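PDB 5FX8: manganese lipoxygenase from Gaeumannomyces graminis, which oxygenates linoleic and alpha-linolenic acids at a manganese centre, giving 11S- and 13R-hydroperoxy fatty acids, the 11S product of linoleic acid being converted on to the 13R hydroperoxide. Local coordinates for residues F247-I252 and Y262-D267; L283-M288 and H479-G484; G428-D433 and R458-L463. One frame throughout, in Å; residues are numbered along the deposited sequence.

Contact 1. Residues F247-I252 and Y262-D267; sequences FLPLAI and YTPLDD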
ATOM      1  N   PHE A 247      20.394  16.772  13.361  1.00 14.51           N
ATOM      2  CA  PHE A 247      20.941  15.583  12.718  1.00 12.18           C
ATOM      3  C   PHE A 247      21.248  15.918  11.258  1.00 14.90           C
ATOM      4  O   PHE A 247      20.359  16.340  10.516  1.00 15.46           O
ATOM      5  CB  PHE A 247      19.927  14.450  12.847  1.00 10.61           C
ATOM      6  CG  PHE A 247      20.372  13.164  12.282  1.00 11.25           C
ATOM      7  CD1 PHE A 247      21.223  12.355  12.973  1.00 10.58           C
ATOM      8  CD2 PHE A 247      19.925  12.748  11.056  1.00 13.70           C
ATOM      9  CE1 PHE A 247      21.631  11.178  12.445  1.00 10.30           C
ATOM     10  CE2 PHE A 247      20.340  11.568  10.550  1.00 10.85           C
ATOM     11  CZ  PHE A 247      21.194  10.790  11.252  1.00 10.00           C
ATOM     12  N   LEU A 248      22.490  15.744  10.836  1.00 11.58           N
ATOM     13  CA  LEU A 248      22.937  16.329   9.581  1.00 13.13           C
ATOM     14  C   LEU A 248      23.799  15.373   8.766  1.00 14.82           C
ATOM     15  O   LEU A 248      24.403  14.441   9.304  1.00 19.70           O
ATOM     16  CB  LEU A 248      23.722  17.626   9.853  1.00 14.97           C
ATOM     17  CG  LEU A 248      22.972  18.888  10.250  1.00 11.74           C
ATOM     18  CD1 LEU A 248      23.974  19.970  10.445  1.00 15.37           C
ATOM     19  CD2 LEU A 248      22.028  19.307   9.183  1.00 11.87           C
ATOM     20  N   PRO A 249      23.885  15.587   7.459  1.00 16.14           N
ATOM     21  CA  PRO A 249      24.802  14.794   6.642  1.00 13.69           C
ATOM     22  C   PRO A 249      26.239  15.242   6.811  1.00 15.92           C
ATOM     23  O   PRO A 249      26.539  16.428   6.953  1.00 15.08           O
ATOM     24  CB  PRO A 249      24.316  15.063   5.212  1.00 12.27           C
ATOM     25  CG  PRO A 249      23.751  16.394   5.253  1.00 12.70           C
ATOM     26  CD  PRO A 249      23.133  16.555   6.636  1.00 20.69           C
ATOM     27  N   LEU A 250      27.137  14.262   6.797  1.00 14.41           N
ATOM     28  CA  LEU A 250      28.563  14.545   6.874  1.00 14.88           C
ATOM     29  C   LEU A 250      29.280  14.133   5.594  1.00 14.90           C
ATOM     30  O   LEU A 250      29.813  14.994   4.900  1.00 22.22           O
ATOM     31  CB  LEU A 250      29.167  13.864   8.112  1.00 14.12           C
ATOM     32  CG  LEU A 250      30.468  14.477   8.634  1.00 15.67           C
ATOM     33  CD1 LEU A 250      30.719  14.165  10.095  1.00 14.60           C
ATOM     34  CD2 LEU A 250      31.635  14.013   7.832  1.00 16.50           C
ATOM     35  N   ALA A 251      29.298  12.852   5.239  1.00 14.17           N
ATOM     36  CA  ALA A 251      29.999  12.417   4.041  1.00 14.51           C
ATOM     37  C   ALA A 251      29.250  11.262   3.391  1.00 15.55           C
ATOM     38  O   ALA A 251      28.432  10.593   4.018  1.00 15.71           O
ATOM     39  CB  ALA A 251      31.433  12.002   4.361  1.00 16.01           C
ATOM     40  N   ILE A 252      29.546  11.033   2.118  1.00 15.79           N
ATOM     41  CA  ILE A 252      28.978   9.929   1.359  1.00 14.59           C
ATOM     42  C   ILE A 252      30.098   9.290   0.560  1.00 15.96           C
ATOM     43  O   ILE A 252      30.778   9.972  -0.206  1.00 18.16           O
ATOM     44  CB  ILE A 252      27.839  10.394   0.430  1.00 15.44           C
ATOM     45  CG1 ILE A 252      26.689  10.977   1.249  1.00 14.93           C
ATOM     46  CG2 ILE A 252      27.326   9.241  -0.423  1.00 13.62           C
ATOM     47  CD1 ILE A 252      25.548  11.535   0.428  1.00 15.70           C
ATOM     48  N   TYR A 262      32.218  12.203  -0.994  1.00 19.26           N
ATOM     49  CA  TYR A 262      31.643  13.531  -1.140  1.00 19.25           C
ATOM     50  C   TYR A 262      31.244  14.130   0.208  1.00 18.02           C
ATOM     51  O   TYR A 262      31.066  13.437   1.212  1.00 17.93           O
ATOM     52  CB  TYR A 262      30.418  13.484  -2.046  1.00 19.62           C
ATOM     53  CG  TYR A 262      30.682  12.997  -3.439  1.00 19.57           C
ATOM     54  CD1 TYR A 262      30.682  11.644  -3.734  1.00 19.27           C
ATOM     55  CD2 TYR A 262      30.885  13.892  -4.466  1.00 19.46           C
ATOM     56  CE1 TYR A 262      30.901  11.217  -4.988  1.00 20.11           C
ATOM     57  CE2 TYR A 262      31.104  13.467  -5.713  1.00 20.33           C
ATOM     58  CZ  TYR A 262      31.115  12.133  -5.971  1.00 19.12           C
ATOM     59  OH  TYR A 262      31.332  11.699  -7.241  1.00 21.06           O
ATOM     60  N   THR A 263      31.058  15.437   0.202  1.00 16.14           N
ATOM     61  CA  THR A 263      30.765  16.190   1.408  1.00 19.89           C
ATOM     62  C   THR A 263      29.894  17.353   0.968  1.00 19.99           C
ATOM     63  O   THR A 263      29.902  17.700  -0.216  1.00 18.96           O
ATOM     64  CB  THR A 263      32.078  16.662   2.077  1.00 17.30           C
ATOM     65  OG1 THR A 263      32.664  15.586   2.813  1.00 17.24           O
ATOM     66  CG2 THR A 263      31.872  17.772   2.986  1.00 17.42           C
ATOM     67  N   PRO A 264      29.096  17.943   1.867  1.00 18.84           N
ATOM     68  CA  PRO A 264      28.437  19.210   1.519  1.00 18.72           C
ATOM     69  C   PRO A 264      29.405  20.339   1.164  1.00 18.82           C
ATOM     70  O   PRO A 264      28.946  21.414   0.779  1.00 26.50           O
ATOM     71  CB  PRO A 264      27.635  19.548   2.773  1.00 17.98           C
ATOM     72  CG  PRO A 264      27.390  18.259   3.413  1.00 17.98           C
ATOM     73  CD  PRO A 264      28.543  17.359   3.095  1.00 17.35           C
ATOM     74  N   LEU A 265      30.713  20.141   1.284  1.00 19.91           N
ATOM     75  CA  LEU A 265      31.703  21.121   0.855  1.00 23.93           C
ATOM     76  C   LEU A 265      32.215  20.884  -0.564  1.00 19.96           C
ATOM     77  O   LEU A 265      32.962  21.718  -1.078  1.00 25.72           O
ATOM     78  CB  LEU A 265      32.898  21.135   1.823  1.00 20.82           C
ATOM     79  CG  LEU A 265      32.584  21.608   3.234  1.00 20.09           C
ATOM     80  CD1 LEU A 265      33.870  21.735   3.992  1.00 21.24           C
ATOM     81  CD2 LEU A 265      31.822  22.923   3.204  1.00 18.53           C
ATOM     82  N   ASP A 266      31.859  19.768  -1.190  1.00 22.33           N
ATOM     83  CA  ASP A 266      32.098  19.554  -2.607  1.00 24.86           C
ATOM     84  C   ASP A 266      31.322  20.575  -3.426  1.00 25.60           C
ATOM     85  O   ASP A 266      30.501  21.325  -2.913  1.00 26.33           O
ATOM     86  CB  ASP A 266      31.648  18.155  -3.038  1.00 22.11           C
ATOM     87  CG  ASP A 266      32.642  17.082  -2.700  1.00 21.39           C
ATOM     88  OD1 ASP A 266      32.589  16.556  -1.583  1.00 24.72           O
ATOM     89  OD2 ASP A 266      33.464  16.737  -3.557  1.00 25.16           O
ATOM     90  N   ASP A 267      31.573  20.569  -4.730  1.00 29.10           N
ATOM     91  CA  ASP A 267      30.759  21.369  -5.625  1.00 31.82           C
ATOM     92  C   ASP A 267      29.293  21.020  -5.428  1.00 28.73           C
ATOM     93  O   ASP A 267      28.938  19.905  -5.060  1.00 27.67           O
ATOM     94  CB  ASP A 267      31.163  21.143  -7.092  1.00 35.38           C
ATOM     95  CG  ASP A 267      32.551  21.706  -7.426  1.00 51.98           C
ATOM     96  OD1 ASP A 267      33.303  22.046  -6.483  1.00 62.03           O
ATOM     97  OD2 ASP A 267      32.909  21.787  -8.626  1.00 43.95           O
TER

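Contact 2. Residues L283-M288 and H479-G484; sequences LFYSQM and HVMNQG. With MN (manganese (II) ion), chain I.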
ATOM      1  N   LEU A 283      16.504   3.451  -1.624  1.00 10.60           N
ATOM      2  CA  LEU A 283      15.258   2.952  -2.198  1.00 10.69           C
ATOM      3  C   LEU A 283      15.340   1.453  -2.462  1.00 12.72           C
ATOM      4  O   LEU A 283      14.409   0.697  -2.143  1.00 16.34           O
ATOM      5  CB  LEU A 283      14.925   3.714  -3.479  1.00  9.75           C
ATOM      6  CG  LEU A 283      13.519   3.471  -4.050  1.00 15.96           C
ATOM      7  CD1 LEU A 283      12.372   3.591  -3.018  1.00  9.85           C
ATOM      8  CD2 LEU A 283      13.275   4.416  -5.200  1.00 12.21           C
ATOM      9  N   PHE A 284      16.445   1.002  -3.052  1.00 10.69           N
ATOM     10  CA  PHE A 284      16.616  -0.430  -3.217  1.00 10.18           C
ATOM     11  C   PHE A 284      16.484  -1.141  -1.883  1.00 12.80           C
ATOM     12  O   PHE A 284      15.817  -2.179  -1.783  1.00 10.42           O
ATOM     13  CB  PHE A 284      17.972  -0.698  -3.841  1.00 11.30           C
ATOM     14  CG  PHE A 284      18.333  -2.140  -3.926  1.00 12.41           C
ATOM     15  CD1 PHE A 284      19.015  -2.766  -2.891  1.00 10.35           C
ATOM     16  CD2 PHE A 284      18.039  -2.860  -5.061  1.00  9.98           C
ATOM     17  CE1 PHE A 284      19.354  -4.074  -2.989  1.00 10.57           C
ATOM     18  CE2 PHE A 284      18.383  -4.158  -5.162  1.00  9.66           C
ATOM     19  CZ  PHE A 284      19.038  -4.777  -4.139  1.00 10.50           C
ATOM     20  N   TYR A 285      17.123  -0.589  -0.843  1.00 10.15           N
ATOM     21  CA  TYR A 285      17.111  -1.235   0.463  1.00 10.14           C
ATOM     22  C   TYR A 285      15.698  -1.353   1.006  1.00 11.19           C
ATOM     23  O   TYR A 285      15.286  -2.415   1.466  1.00 12.67           O
ATOM     24  CB  TYR A 285      17.982  -0.470   1.454  1.00 10.33           C
ATOM     25  CG  TYR A 285      17.894  -1.014   2.869  1.00 11.35           C
ATOM     26  CD1 TYR A 285      16.922  -0.559   3.754  1.00 10.78           C
ATOM     27  CD2 TYR A 285      18.775  -1.982   3.317  1.00 11.83           C
ATOM     28  CE1 TYR A 285      16.829  -1.060   5.018  1.00 10.98           C
ATOM     29  CE2 TYR A 285      18.696  -2.475   4.584  1.00 11.29           C
ATOM     30  CZ  TYR A 285      17.719  -2.010   5.429  1.00 12.33           C
ATOM     31  OH  TYR A 285      17.627  -2.494   6.706  1.00 20.58           O
ATOM     32  N   SER A 286      14.956  -0.252   1.007  1.00 11.64           N
ATOM     33  CA  SER A 286      13.667  -0.251   1.672  1.00 10.89           C
ATOM     34  C   SER A 286      12.716  -1.181   0.950  1.00 11.01           C
ATOM     35  O   SER A 286      11.987  -1.973   1.574  1.00 17.91           O
ATOM     36  CB  SER A 286      13.119   1.168   1.732  1.00 10.58           C
ATOM     37  OG  SER A 286      12.548   1.553   0.507  1.00  9.86           O
ATOM     38  N   GLN A 287      12.758  -1.141  -0.377  1.00 10.26           N
ATOM     39  CA  GLN A 287      11.859  -2.001  -1.116  1.00 10.60           C
ATOM     40  C   GLN A 287      12.205  -3.463  -0.908  1.00 14.14           C
ATOM     41  O   GLN A 287      11.318  -4.315  -0.918  1.00 15.48           O
ATOM     42  CB  GLN A 287      11.854  -1.625  -2.595  1.00 10.81           C
ATOM     43  CG  GLN A 287      11.212  -0.269  -2.841  1.00 10.27           C
ATOM     44  CD  GLN A 287      10.061   0.036  -1.867  1.00 10.38           C
ATOM     45  OE1 GLN A 287       9.012  -0.589  -1.927  1.00  9.34           O
ATOM     46  NE2 GLN A 287      10.275   0.997  -0.964  1.00 15.86           N
ATOM     47  N   MET A 288      13.467  -3.790  -0.692  1.00 12.44           N
ATOM     48  CA  MET A 288      13.739  -5.216  -0.689  1.00 10.46           C
ATOM     49  C   MET A 288      13.855  -5.775   0.710  1.00 12.49           C
ATOM     50  O   MET A 288      13.600  -6.960   0.936  1.00 18.53           O
ATOM     51  CB  MET A 288      14.985  -5.496  -1.516  1.00  9.79           C
ATOM     52  CG  MET A 288      14.735  -5.306  -2.990  1.00  9.40           C
ATOM     53  SD  MET A 288      13.282  -6.217  -3.522  1.00 19.02           S
ATOM     54  CE  MET A 288      12.173  -4.948  -3.898  1.00 13.46           C
ATOM     55  N   HIS A 479       3.719   0.168   5.904  1.00 11.08           N
ATOM     56  CA  HIS A 479       3.349   1.347   5.151  1.00  8.21           C
ATOM     57  C   HIS A 479       4.370   2.458   5.286  1.00  8.30           C
ATOM     58  O   HIS A 479       4.227   3.500   4.663  1.00 12.94           O
ATOM     59  CB  HIS A 479       1.963   1.796   5.595  1.00  8.20           C
ATOM     60  CG  HIS A 479       0.971   0.673   5.717  1.00  8.44           C
ATOM     61  ND1 HIS A 479       0.878  -0.355   4.807  1.00  8.19           N
ATOM     62  CD2 HIS A 479       0.024   0.424   6.650  1.00  8.46           C
ATOM     63  CE1 HIS A 479      -0.089  -1.177   5.164  1.00  7.88           C
ATOM     64  NE2 HIS A 479      -0.618  -0.728   6.283  1.00  7.84           N
ATOM     65  N   VAL A 480       5.397   2.268   6.088  1.00 11.24           N
ATOM     66  CA  VAL A 480       6.494   3.206   6.082  1.00  8.92           C
ATOM     67  C   VAL A 480       7.459   2.863   4.955  1.00 10.20           C
ATOM     68  O   VAL A 480       8.042   3.749   4.330  1.00 21.16           O
ATOM     69  CB  VAL A 480       7.169   3.198   7.470  1.00  7.98           C
ATOM     70  CG1 VAL A 480       8.412   4.050   7.494  1.00  8.99           C
ATOM     71  CG2 VAL A 480       6.212   3.660   8.524  1.00  6.91           C
ATOM     72  N   MET A 481       7.635   1.576   4.668  1.00  8.93           N
ATOM     73  CA  MET A 481       8.604   1.166   3.664  1.00  8.89           C
ATOM     74  C   MET A 481       8.004   1.092   2.267  1.00  9.13           C
ATOM     75  O   MET A 481       8.665   1.442   1.298  1.00 16.94           O
ATOM     76  CB  MET A 481       9.199  -0.194   4.030  1.00  9.43           C
ATOM     77  CG  MET A 481       9.974  -0.235   5.313  1.00  9.86           C
ATOM     78  SD  MET A 481      11.520   0.648   5.190  1.00 35.44           S
ATOM     79  CE  MET A 481      12.665  -0.713   5.373  1.00 10.69           C
ATOM     80  N   ASN A 482       6.763   0.650   2.156  1.00  9.31           N
ATOM     81  CA  ASN A 482       6.104   0.299   0.917  1.00  8.09           C
ATOM     82  C   ASN A 482       4.795   1.054   0.903  1.00  8.52           C
ATOM     83  O   ASN A 482       4.744   2.174   1.408  1.00 12.15           O
ATOM     84  CB  ASN A 482       5.881  -1.204   0.850  1.00  8.66           C
ATOM     85  CG  ASN A 482       5.533  -1.676  -0.521  1.00 11.54           C
ATOM     86  OD1 ASN A 482       4.642  -2.505  -0.694  1.00 40.46           O
ATOM     87  ND2 ASN A 482       6.221  -1.144  -1.517  1.00 10.02           N
ATOM     88  N   GLN A 483       3.740   0.457   0.362  1.00  8.08           N
ATOM     89  CA  GLN A 483       2.409   1.068   0.287  1.00  9.09           C
ATOM     90  C   GLN A 483       2.551   2.432  -0.391  1.00 10.42           C
ATOM     91  O   GLN A 483       3.142   2.499  -1.477  1.00 15.56           O
ATOM     92  CB  GLN A 483       1.782   1.066   1.690  1.00  8.88           C
ATOM     93  CG  GLN A 483       0.255   1.186   1.724  1.00  9.11           C
ATOM     94  CD  GLN A 483      -0.526   0.033   1.069  1.00  7.79           C
ATOM     95  OE1 GLN A 483      -0.320  -1.140   1.356  1.00  7.30           O
ATOM     96  NE2 GLN A 483      -1.457   0.385   0.228  1.00  8.65           N
ATOM     97  N   GLY A 484       2.037   3.521   0.179  1.00 10.16           N
ATOM     98  CA  GLY A 484       2.116   4.814  -0.467  1.00  9.74           C
ATOM     99  C   GLY A 484       3.367   5.581  -0.192  1.00 10.13           C
ATOM    100  O   GLY A 484       3.557   6.688  -0.698  1.00 10.49           O
TER
HETATM  101 MN    MN I1000       4.584  -4.642   0.435  1.00  8.02          MN
HETATM  102  O   HOH W   1       5.378  -5.357  -1.747  1.00 33.97           O

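Contact 3. Residues G428-D433 and R458-L463; sequences GALLRD and RRRAQL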
ATOM      1  N   GLY A 428      -3.303 -18.568  34.495  1.00 21.42           N
ATOM      2  CA  GLY A 428      -3.543 -19.975  34.253  1.00 18.60           C
ATOM      3  C   GLY A 428      -4.361 -20.244  33.005  1.00 24.21           C
ATOM      4  O   GLY A 428      -4.081 -21.195  32.270  1.00 26.80           O
ATOM      5  N   ALA A 429      -5.377 -19.420  32.741  1.00 17.62           N
ATOM      6  CA  ALA A 429      -6.134 -19.594  31.504  1.00 18.30           C
ATOM      7  C   ALA A 429      -5.226 -19.609  30.263  1.00 19.66           C
ATOM      8  O   ALA A 429      -5.480 -20.368  29.325  1.00 18.46           O
ATOM      9  CB  ALA A 429      -7.209 -18.517  31.376  1.00 15.55           C
ATOM     10  N   LEU A 430      -4.171 -18.783  30.224  1.00 18.35           N
ATOM     11  CA  LEU A 430      -3.258 -18.843  29.083  1.00 17.36           C
ATOM     12  C   LEU A 430      -2.454 -20.122  29.089  1.00 15.27           C
ATOM     13  O   LEU A 430      -2.155 -20.677  28.035  1.00 14.75           O
ATOM     14  CB  LEU A 430      -2.284 -17.669  29.068  1.00 17.84           C
ATOM     15  CG  LEU A 430      -2.716 -16.358  28.446  1.00 23.88           C
ATOM     16  CD1 LEU A 430      -3.512 -15.553  29.476  1.00 27.46           C
ATOM     17  CD2 LEU A 430      -1.491 -15.608  28.010  1.00 21.48           C
ATOM     18  N   LEU A 431      -2.053 -20.581  30.260  1.00 17.89           N
ATOM     19  CA  LEU A 431      -1.184 -21.743  30.286  1.00 19.76           C
ATOM     20  C   LEU A 431      -1.930 -22.992  29.876  1.00 17.22           C
ATOM     21  O   LEU A 431      -1.339 -23.881  29.261  1.00 18.60           O
ATOM     22  CB  LEU A 431      -0.564 -21.913  31.666  1.00 19.27           C
ATOM     23  CG  LEU A 431       0.641 -21.010  31.891  1.00 20.51           C
ATOM     24  CD1 LEU A 431       0.629 -20.417  33.293  1.00 26.82           C
ATOM     25  CD2 LEU A 431       1.921 -21.775  31.592  1.00 22.43           C
ATOM     26  N   ARG A 432      -3.221 -23.050  30.176  1.00 16.61           N
ATOM     27  CA  ARG A 432      -4.065 -24.195  29.895  1.00 16.02           C
ATOM     28  C   ARG A 432      -4.787 -24.110  28.557  1.00 16.78           C
ATOM     29  O   ARG A 432      -5.640 -24.962  28.283  1.00 21.50           O
ATOM     30  CB  ARG A 432      -5.091 -24.363  31.006  1.00 17.41           C
ATOM     31  CG  ARG A 432      -4.483 -24.633  32.321  1.00 17.20           C
ATOM     32  CD  ARG A 432      -5.522 -24.830  33.381  1.00 14.78           C
ATOM     33  NE  ARG A 432      -5.080 -24.090  34.535  1.00 18.27           N
ATOM     34  CZ  ARG A 432      -5.693 -23.004  34.950  1.00 19.40           C
ATOM     35  NH1 ARG A 432      -6.790 -22.624  34.317  1.00 18.93           N
ATOM     36  NH2 ARG A 432      -5.243 -22.332  35.995  1.00 22.76           N
ATOM     37  N   ASP A 433      -4.503 -23.091  27.751  1.00 13.91           N
ATOM     38  CA  ASP A 433      -4.936 -22.979  26.350  1.00 11.99           C
ATOM     39  C   ASP A 433      -3.927 -23.758  25.508  1.00 13.90           C
ATOM     40  O   ASP A 433      -2.931 -23.217  25.036  1.00 11.04           O
ATOM     41  CB  ASP A 433      -5.021 -21.507  25.935  1.00 11.26           C
ATOM     42  CG  ASP A 433      -5.475 -21.296  24.498  1.00 13.95           C
ATOM     43  OD1 ASP A 433      -5.454 -22.240  23.712  1.00 13.23           O
ATOM     44  OD2 ASP A 433      -5.834 -20.159  24.134  1.00 11.68           O
ATOM     45  N   ARG A 458       4.009 -18.026  29.392  1.00 23.84           N
ATOM     46  CA  ARG A 458       3.496 -17.966  30.749  1.00 21.35           C
ATOM     47  C   ARG A 458       2.795 -16.668  31.100  1.00 23.03           C
ATOM     48  O   ARG A 458       1.990 -16.666  32.035  1.00 21.65           O
ATOM     49  CB  ARG A 458       4.632 -18.189  31.744  1.00 23.70           C
ATOM     50  CG  ARG A 458       5.731 -19.076  31.216  1.00 26.01           C
ATOM     51  CD  ARG A 458       6.524 -19.690  32.346  1.00 28.79           C
ATOM     52  NE  ARG A 458       5.799 -20.788  32.981  1.00 38.49           N
ATOM     53  CZ  ARG A 458       6.192 -22.053  32.944  1.00 30.58           C
ATOM     54  NH1 ARG A 458       7.310 -22.372  32.312  1.00 31.91           N
ATOM     55  NH2 ARG A 458       5.479 -22.991  33.545  1.00 30.71           N
ATOM     56  N   ARG A 459       3.059 -15.575  30.386  1.00 22.51           N
ATOM     57  CA  ARG A 459       2.583 -14.255  30.780  1.00 22.51           C
ATOM     58  C   ARG A 459       1.739 -13.627  29.679  1.00 20.35           C
ATOM     59  O   ARG A 459       2.154 -13.612  28.525  1.00 22.56           O
ATOM     60  CB  ARG A 459       3.777 -13.353  31.111  1.00 23.29           C
ATOM     61  CG  ARG A 459       4.662 -13.894  32.246  1.00 27.98           C
ATOM     62  CD  ARG A 459       5.869 -12.989  32.560  1.00 29.92           C
ATOM     63  NE  ARG A 459       6.859 -13.033  31.487  1.00 31.09           N
ATOM     64  CZ  ARG A 459       7.036 -12.075  30.579  1.00 28.06           C
ATOM     65  NH1 ARG A 459       6.306 -10.966  30.606  1.00 27.23           N
ATOM     66  NH2 ARG A 459       7.955 -12.232  29.637  1.00 28.55           N
ATOM     67  N   ARG A 460       0.570 -13.089  30.041  1.00 18.95           N
ATOM     68  CA  ARG A 460      -0.231 -12.307  29.099  1.00 18.86           C
ATOM     69  C   ARG A 460       0.597 -11.282  28.332  1.00 21.19           C
ATOM     70  O   ARG A 460       0.357 -11.055  27.146  1.00 19.12           O
ATOM     71  CB  ARG A 460      -1.341 -11.564  29.822  1.00 24.66           C
ATOM     72  CG  ARG A 460      -2.312 -12.422  30.486  1.00 29.86           C
ATOM     73  CD  ARG A 460      -3.130 -11.637  31.445  1.00 34.16           C
ATOM     74  NE  ARG A 460      -4.150 -12.486  32.022  1.00 36.80           N
ATOM     75  CZ  ARG A 460      -5.440 -12.268  31.842  1.00 35.97           C
ATOM     76  NH1 ARG A 460      -5.807 -11.213  31.136  1.00 34.35           N
ATOM     77  NH2 ARG A 460      -6.348 -13.080  32.362  1.00 34.59           N
ATOM     78  N   ALA A 461       1.528 -10.600  29.004  1.00 18.65           N
ATOM     79  CA  ALA A 461       2.313  -9.582  28.321  1.00 18.98           C
ATOM     80  C   ALA A 461       3.000 -10.133  27.081  1.00 14.95           C
ATOM     81  O   ALA A 461       3.243  -9.389  26.131  1.00 15.72           O
ATOM     82  CB  ALA A 461       3.349  -8.985  29.267  1.00 19.46           C
ATOM     83  N   GLN A 462       3.327 -11.424  27.072  1.00 15.16           N
ATOM     84  CA  GLN A 462       4.008 -11.999  25.918  1.00 16.24           C
ATOM     85  C   GLN A 462       3.060 -12.126  24.743  1.00 13.90           C
ATOM     86  O   GLN A 462       3.382 -11.717  23.622  1.00 16.90           O
ATOM     87  CB  GLN A 462       4.599 -13.359  26.266  1.00 14.55           C
ATOM     88  CG  GLN A 462       5.781 -13.277  27.168  1.00 19.67           C
ATOM     89  CD  GLN A 462       6.353 -14.618  27.483  1.00 19.50           C
ATOM     90  OE1 GLN A 462       5.894 -15.297  28.396  1.00 18.61           O
ATOM     91  NE2 GLN A 462       7.369 -15.018  26.728  1.00 18.17           N
ATOM     92  N   LEU A 463       1.885 -12.693  24.984  1.00 12.16           N
ATOM     93  CA  LEU A 463       0.898 -12.754  23.933  1.00 12.26           C
ATOM     94  C   LEU A 463       0.562 -11.357  23.420  1.00 11.31           C
ATOM     95  O   LEU A 463       0.434 -11.150  22.209  1.00 22.88           O
ATOM     96  CB  LEU A 463      -0.339 -13.483  24.446  1.00 12.17           C
ATOM     97  CG  LEU A 463      -1.405 -13.610  23.373  1.00 10.48           C
ATOM     98  CD1 LEU A 463      -0.825 -14.378  22.222  1.00  9.20           C
ATOM     99  CD2 LEU A 463      -2.649 -14.248  23.883  1.00  9.30           C
TER

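Contact 1. Residues F247-I252 and Y262-D267
I252 and Y262 form an antiparallel hydrogen-bonded pair, the Y262 N to I252 O bond measuring 2.8 Å and the return bond from I252 N to Y262 O 3.0 Å. The carbonyl of Y262 does further work, because the CA of A251 approaches its O at 3.2 Å in a CA-H...O contact. Beside this pair the strand is bulged: L250 and A251 both face L237 on the neighbouring strand, a classic beta bulge.

The side chains of I252 and Y262 leave the sheet on the same face. A chi1 of -60° sets CG of Y262 anti to its own carbonyl carbon; at the edge of the ring I252 O lies near the ring plane, 3.9 Å from Y262 CD1. Beyond Y262 the pairing ends and P264 points back at the strand. Its CD lies 3.2 Å from L250 O, and its CG meets CG of P249 at 4.5 Å, a single apolar touch between the two proline rings. Proline suits this place because its restricted phi fits the second position of the type I turn from T263 to D266. The turn is closed by D266 N to T263 O, and D266 OD1 also accepts a bond from T263 N at 2.6 Å, while its OD2 pairs with K508. T263 OG1 bonds weakly to Y262 O.

The paired residues stand at one edge of the five-stranded antiparallel sheet, where 261-262 is the outermost strand. P249, I252 and P264 all rest on W271 of helix 268-305 and also touch helix 161-166; Y262 packs on A274 and meets K508 in a cation-pi contact. T263 and L250 instead touch helix 192-199, so that the strand edge and the turn lie among three helices.

Contact 2. Residues L283-M288 and H479-G484
Q287 reaches M481 and N482 with its side-chain amide, which bridges two helices. Its CB starts out away from the 479-484 segment, and CG stays anti to the carbonyl carbon. A bend at chi2 (-34°) then swings CD round to 3.7 Å from M481 O. At the tip the two ends of the amide divide the work. NE2 donates to M481 O at 2.8 Å with an N-H...O angle of 161°, that oxygen lying close to the plane of the Q287 amide, and it also gives a weak bond to S286 OG. OE1 accepts a weak bond from N482 ND2 at 2.9 Å. Glutamine fits because one planar group offers both a donor, for a carbonyl at the end of helix 460-481, and an acceptor, for a neighbouring amide.

M481 packs against the same helix: its SD lies 3.8 Å from S286 CB, and its CE reaches CE1 of Y285 at 4.2 Å. The small S286 lets the flexible thioether lie close against helix 268-305.

N482, the first residue to leave the helical path, binds manganese through OD1 at 2.4 Å. OD1 is held by the metal and ND2 more weakly by Q287, which together probably restrain the rotation of the amide and make Q287 a second-shell residue. A water also sits 2.4 Å from the manganese, and H290, H294, H478 and the C-terminal V618 complete the protein ligands: the catalytic metal site of a lipoxygenase, with histidines from two core helices and the chain's own terminal carboxylate.

Contact 3. Residues G428-D433 and R458-L463
L430 and L431 supply most of the apolar contact with 458-463, spreading their methyl groups over the start of helix 460-481. The two branches of L430 divide their targets: CD1 meets CG of R460 at 3.5 Å, while CD2 lies 3.7 Å from R460 CA and 4.3 Å from L463 CB. The L430 and R460 side chains cross at about a right angle, with CD1 on the arginine stem and CD2 over its backbone. Nearer the surface, L431 CD1 approaches R458 O at 4.2 Å and its CD2 comes equally near R458 NE, a loose contact with a partly exposed leucine.

No polar bond joins residues 428-433 to 458-463 directly. The N-H groups of R458 and R459 both point to Q462 OE1 in weak bonds of 3.5 Å, just where the helix begins. R460 suits its place by being apolar along its length and charged at its end: extended from CG to NE, it forms salt bridges from NE to OD1 of D427, the residue just before G428, and from NH1 to D417 OD1. On the other side, D433 caps the following helix through a bond from L436 N.

Y420 of helix 396-420 packs against A429, L430, R460 and L463, touching both sides of the contact. L463 also touches L436 and W439 of helix 434-444, so the short helix 428-431 and the first turn of helix 460-481 meet beside two further helices.

The centre of contact 2 lies about 5 Å from the centre of the chain, those of contacts 1 and 3 about 26 and 30 Å from it, on opposite sides. Contact 1 is nevertheless buried; contact 3 is only partly so. Two long helices connect them: helix 460-481 begins at contact 3 and ends at contact 2, and helix 268-305, which carries residues 283-288, follows the turn of contact 1 and packs against it. Their chemistry differs accordingly. Backbone pairing dominates at the sheet edge, side-chain amides and a metal at the centre, and leucine methyls against the start of a helix and one arginine stem toward the surface.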